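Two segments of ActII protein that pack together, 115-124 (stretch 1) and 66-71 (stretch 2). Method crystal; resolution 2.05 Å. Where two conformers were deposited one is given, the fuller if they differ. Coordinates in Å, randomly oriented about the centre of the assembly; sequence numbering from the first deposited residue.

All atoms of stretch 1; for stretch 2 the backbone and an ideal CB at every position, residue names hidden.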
# COMPACT_ATOMS: atom_id res chain seq x y z
N GLU A 115 10.11 18.52 -0.12
CA GLU A 115 10.70 19.53 -0.99
C GLU A 115 11.87 18.97 -1.80
O GLU A 115 11.98 19.20 -2.98
CB GLU A 115 11.12 20.73 -0.15
CG GLU A 115 11.74 21.92 -0.92
CD GLU A 115 10.87 22.53 -1.96
OE1 GLU A 115 9.63 22.55 -1.84
OE2 GLU A 115 11.46 23.07 -2.92
N ARG A 116 12.82 18.34 -1.13
CA ARG A 116 13.95 17.77 -1.79
C ARG A 116 13.56 16.67 -2.76
O ARG A 116 14.09 16.60 -3.88
CB ARG A 116 14.93 17.25 -0.71
CG ARG A 116 15.49 18.44 0.15
CD ARG A 116 16.45 17.94 1.23
NE ARG A 116 17.63 17.36 0.59
CZ ARG A 116 18.65 18.06 0.10
NH1 ARG A 116 18.65 19.41 0.14
NH2 ARG A 116 19.69 17.40 -0.46
N THR A 117 12.60 15.81 -2.36
CA THR A 117 12.09 14.77 -3.24
C THR A 117 11.53 15.38 -4.52
O THR A 117 11.89 15.00 -5.64
CB THR A 117 10.97 13.95 -2.53
OG1 THR A 117 11.53 13.22 -1.43
CG2 THR A 117 10.31 12.94 -3.51
N MET A 118 10.65 16.35 -4.38
CA MET A 118 10.09 16.95 -5.55
C MET A 118 11.15 17.68 -6.36
O MET A 118 11.09 17.67 -7.58
CB MET A 118 9.01 17.95 -5.14
CG MET A 118 7.80 17.24 -4.56
SD MET A 118 7.07 16.05 -5.71
CE MET A 118 6.32 14.93 -4.56
N ASN A 119 12.11 18.33 -5.70
CA ASN A 119 13.21 18.92 -6.44
C ASN A 119 13.85 17.86 -7.32
O ASN A 119 14.09 18.10 -8.52
CB ASN A 119 14.24 19.59 -5.51
CG ASN A 119 15.08 20.63 -6.22
OD1 ASN A 119 14.57 21.46 -6.96
ND2 ASN A 119 16.37 20.60 -5.99
N LEU A 120 14.13 16.68 -6.76
CA LEU A 120 14.83 15.62 -7.53
C LEU A 120 13.98 15.12 -8.70
O LEU A 120 14.48 14.94 -9.82
CB LEU A 120 15.15 14.43 -6.64
CG LEU A 120 16.01 13.26 -7.18
CD1 LEU A 120 17.32 13.74 -7.79
CD2 LEU A 120 16.28 12.21 -6.10
N LEU A 121 12.72 14.86 -8.42
CA LEU A 121 11.79 14.34 -9.45
C LEU A 121 11.64 15.29 -10.63
O LEU A 121 11.83 14.90 -11.78
CB LEU A 121 10.44 13.98 -8.83
CG LEU A 121 10.47 12.81 -7.82
CD1 LEU A 121 9.16 12.72 -7.00
CD2 LEU A 121 10.85 11.45 -8.41
N ARG A 122 11.35 16.55 -10.36
CA ARG A 122 11.33 17.57 -11.40
C ARG A 122 12.63 17.77 -12.16
O ARG A 122 12.63 18.07 -13.35
CB ARG A 122 10.85 18.91 -10.84
CG ARG A 122 9.48 18.82 -10.24
CD ARG A 122 8.59 19.88 -10.77
NE ARG A 122 8.70 21.04 -9.93
CZ ARG A 122 8.32 22.28 -10.24
NH1 ARG A 122 7.75 22.56 -11.42
NH2 ARG A 122 8.52 23.24 -9.33
N SER A 123 13.76 17.65 -11.48
CA SER A 123 15.05 17.77 -12.14
C SER A 123 15.20 16.73 -13.24
O SER A 123 15.99 16.92 -14.14
CB SER A 123 16.17 17.64 -11.13
OG SER A 123 16.38 16.27 -10.87
N GLY A 124 14.43 15.65 -13.18
CA GLY A 124 14.46 14.64 -14.22
C GLY A 124 13.52 14.89 -15.38
O GLY A 124 13.30 14.01 -16.21
N UNK A 66 17.77 10.21 3.48
CA UNK A 66 18.59 11.19 2.84
C UNK A 66 18.19 11.26 1.34
O UNK A 66 18.24 10.28 0.61
CB UNK A 66 20.07 10.85 3.02
N UNK A 67 17.72 12.44 0.94
CA UNK A 67 17.34 12.72 -0.42
C UNK A 67 18.49 13.53 -0.99
O UNK A 67 18.85 14.58 -0.46
CB UNK A 67 16.00 13.45 -0.51
N UNK A 68 19.15 13.00 -2.04
CA UNK A 68 20.33 13.70 -2.52
C UNK A 68 20.03 14.96 -3.29
O UNK A 68 18.91 15.15 -3.82
CB UNK A 68 21.16 12.76 -3.40
N UNK A 69 21.01 15.86 -3.31
CA UNK A 69 20.93 17.02 -4.20
C UNK A 69 21.04 16.50 -5.63
O UNK A 69 21.85 15.59 -5.88
CB UNK A 69 22.02 18.05 -3.89
N UNK A 70 20.23 17.01 -6.56
CA UNK A 70 20.28 16.43 -7.92
C UNK A 70 21.68 16.45 -8.60
O UNK A 70 22.35 17.47 -8.57
CB UNK A 70 19.29 17.19 -8.81
N UNK A 71 22.09 15.31 -9.15
CA UNK A 71 23.29 15.17 -9.97
C UNK A 71 22.93 14.83 -11.41
O UNK A 71 22.48 13.70 -11.68
CB UNK A 71 24.21 14.10 -9.39

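Stretch 2 runs as an extended segment without regular secondary structure beside stretch 1, largely helical, where Arg 116, Thr 117, Asn 119, Leu 120 and Ser 123 lie along the contact.

At position 66 CA-to-CB points away from the helix, and nothing of stretch 1 lies within 5.5 Å of the ideal CB. Almost any residue would do. The deposited one is Glu 66, which makes no contact with the helix.

Position 67 is different. Its CB points toward the helix, 3.9 Å from Arg 116 CB and 4.5 Å from Thr 117 N, so the space is shallow and lined largely by aliphatic carbon. Phi/psi of -102/118 is extended, which beta-branched residues tolerate well; valine, isoleucine, threonine or alanine would all be reasonable. It is Val 67. Its CG1 lies 3.8 Å from Arg 116 CB, and its CG2 lies 3.8 Å from Thr 117 OG1. Val 67 O accepts hydrogen bonds from Arg 116 NE (3.2 Å) and NH2 (2.9 Å), lying at the edge of the guanidinium, near its plane.

At position 68 the CB points away and nothing of stretch 1 lies within 5.5 Å of the ideal CB, so many residues could fit; phi of -75° also permits proline. Pro 68 curls its ring back far enough to bring CG 4.2 Å from Leu 120 CD2. Its carbonyl is linked to the helix by water 1, which donates to Pro 68 O (2.6 Å) and Arg 116 O (2.9 Å).

Position 69 also points away, yet its ideal CB is only 4.2 Å from Arg 116 NH2. A flexible acidic or polar chain could turn back to the positive charge, with glutamate or glutamine long enough to reach. Glu 69 does so, with chi1 t and chi2 p: Arg 116 NH1 and NH2 each lie 3.0 Å from Glu 69 OE1, two weak hydrogen bonds within a salt bridge. The O of water 2 donates weakly to Glu 69 OE2 (2.9 Å) and accepts from Asn 119 ND2 (3.0 Å).

Position 70 faces the helix, its ideal CB 3.7 Å from Ser 123 OG and 4.1 Å from Leu 120 CD1. A compact apolar residue suits this site, such as alanine, valine or proline, the last allowed by phi of -57°. Pro 70 places CG 4.1 Å from Leu 120 CD1 and CD 3.8 Å from Asn 119 ND2. Ser 123 OG already donates to Leu 120 O at 2.5 Å, so a carbon neighbour leaves no donor without an acceptor.

Position 71 turns away into space free of stretch 1, where polar residues are as acceptable as any; it is Glu 71.

Stretch 2 (66-71) EVPEPE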
# COMPACT_ATOMS: atom_id res chain seq x y z
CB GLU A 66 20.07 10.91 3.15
CG GLU A 66 20.86 12.13 3.78
CD GLU A 66 20.66 12.33 5.30
OE1 GLU A 66 19.96 13.28 5.73
OE2 GLU A 66 21.23 11.54 6.08
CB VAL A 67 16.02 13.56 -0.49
CG1 VAL A 67 15.60 13.69 -1.92
CG2 VAL A 67 14.93 12.87 0.34
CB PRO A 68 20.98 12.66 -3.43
CG PRO A 68 19.82 11.87 -3.94
CD PRO A 68 18.92 11.73 -2.77
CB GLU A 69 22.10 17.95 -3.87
CG GLU A 69 21.83 19.42 -4.24
CD GLU A 69 20.60 20.03 -3.49
OE1 GLU A 69 20.37 19.71 -2.30
OE2 GLU A 69 19.90 20.87 -4.08
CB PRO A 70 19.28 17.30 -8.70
CG PRO A 70 18.32 17.73 -7.64
CD PRO A 70 19.16 18.03 -6.47
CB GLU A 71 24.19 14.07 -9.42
CG GLU A 71 25.17 14.52 -8.41
CD GLU A 71 25.73 13.35 -7.64
OE1 GLU A 71 25.88 12.25 -8.25
OE2 GLU A 71 26.00 13.53 -6.42
O HOH W 1 16.97 16.87 -3.96
O HOH W 2 17.38 19.55 -3.32
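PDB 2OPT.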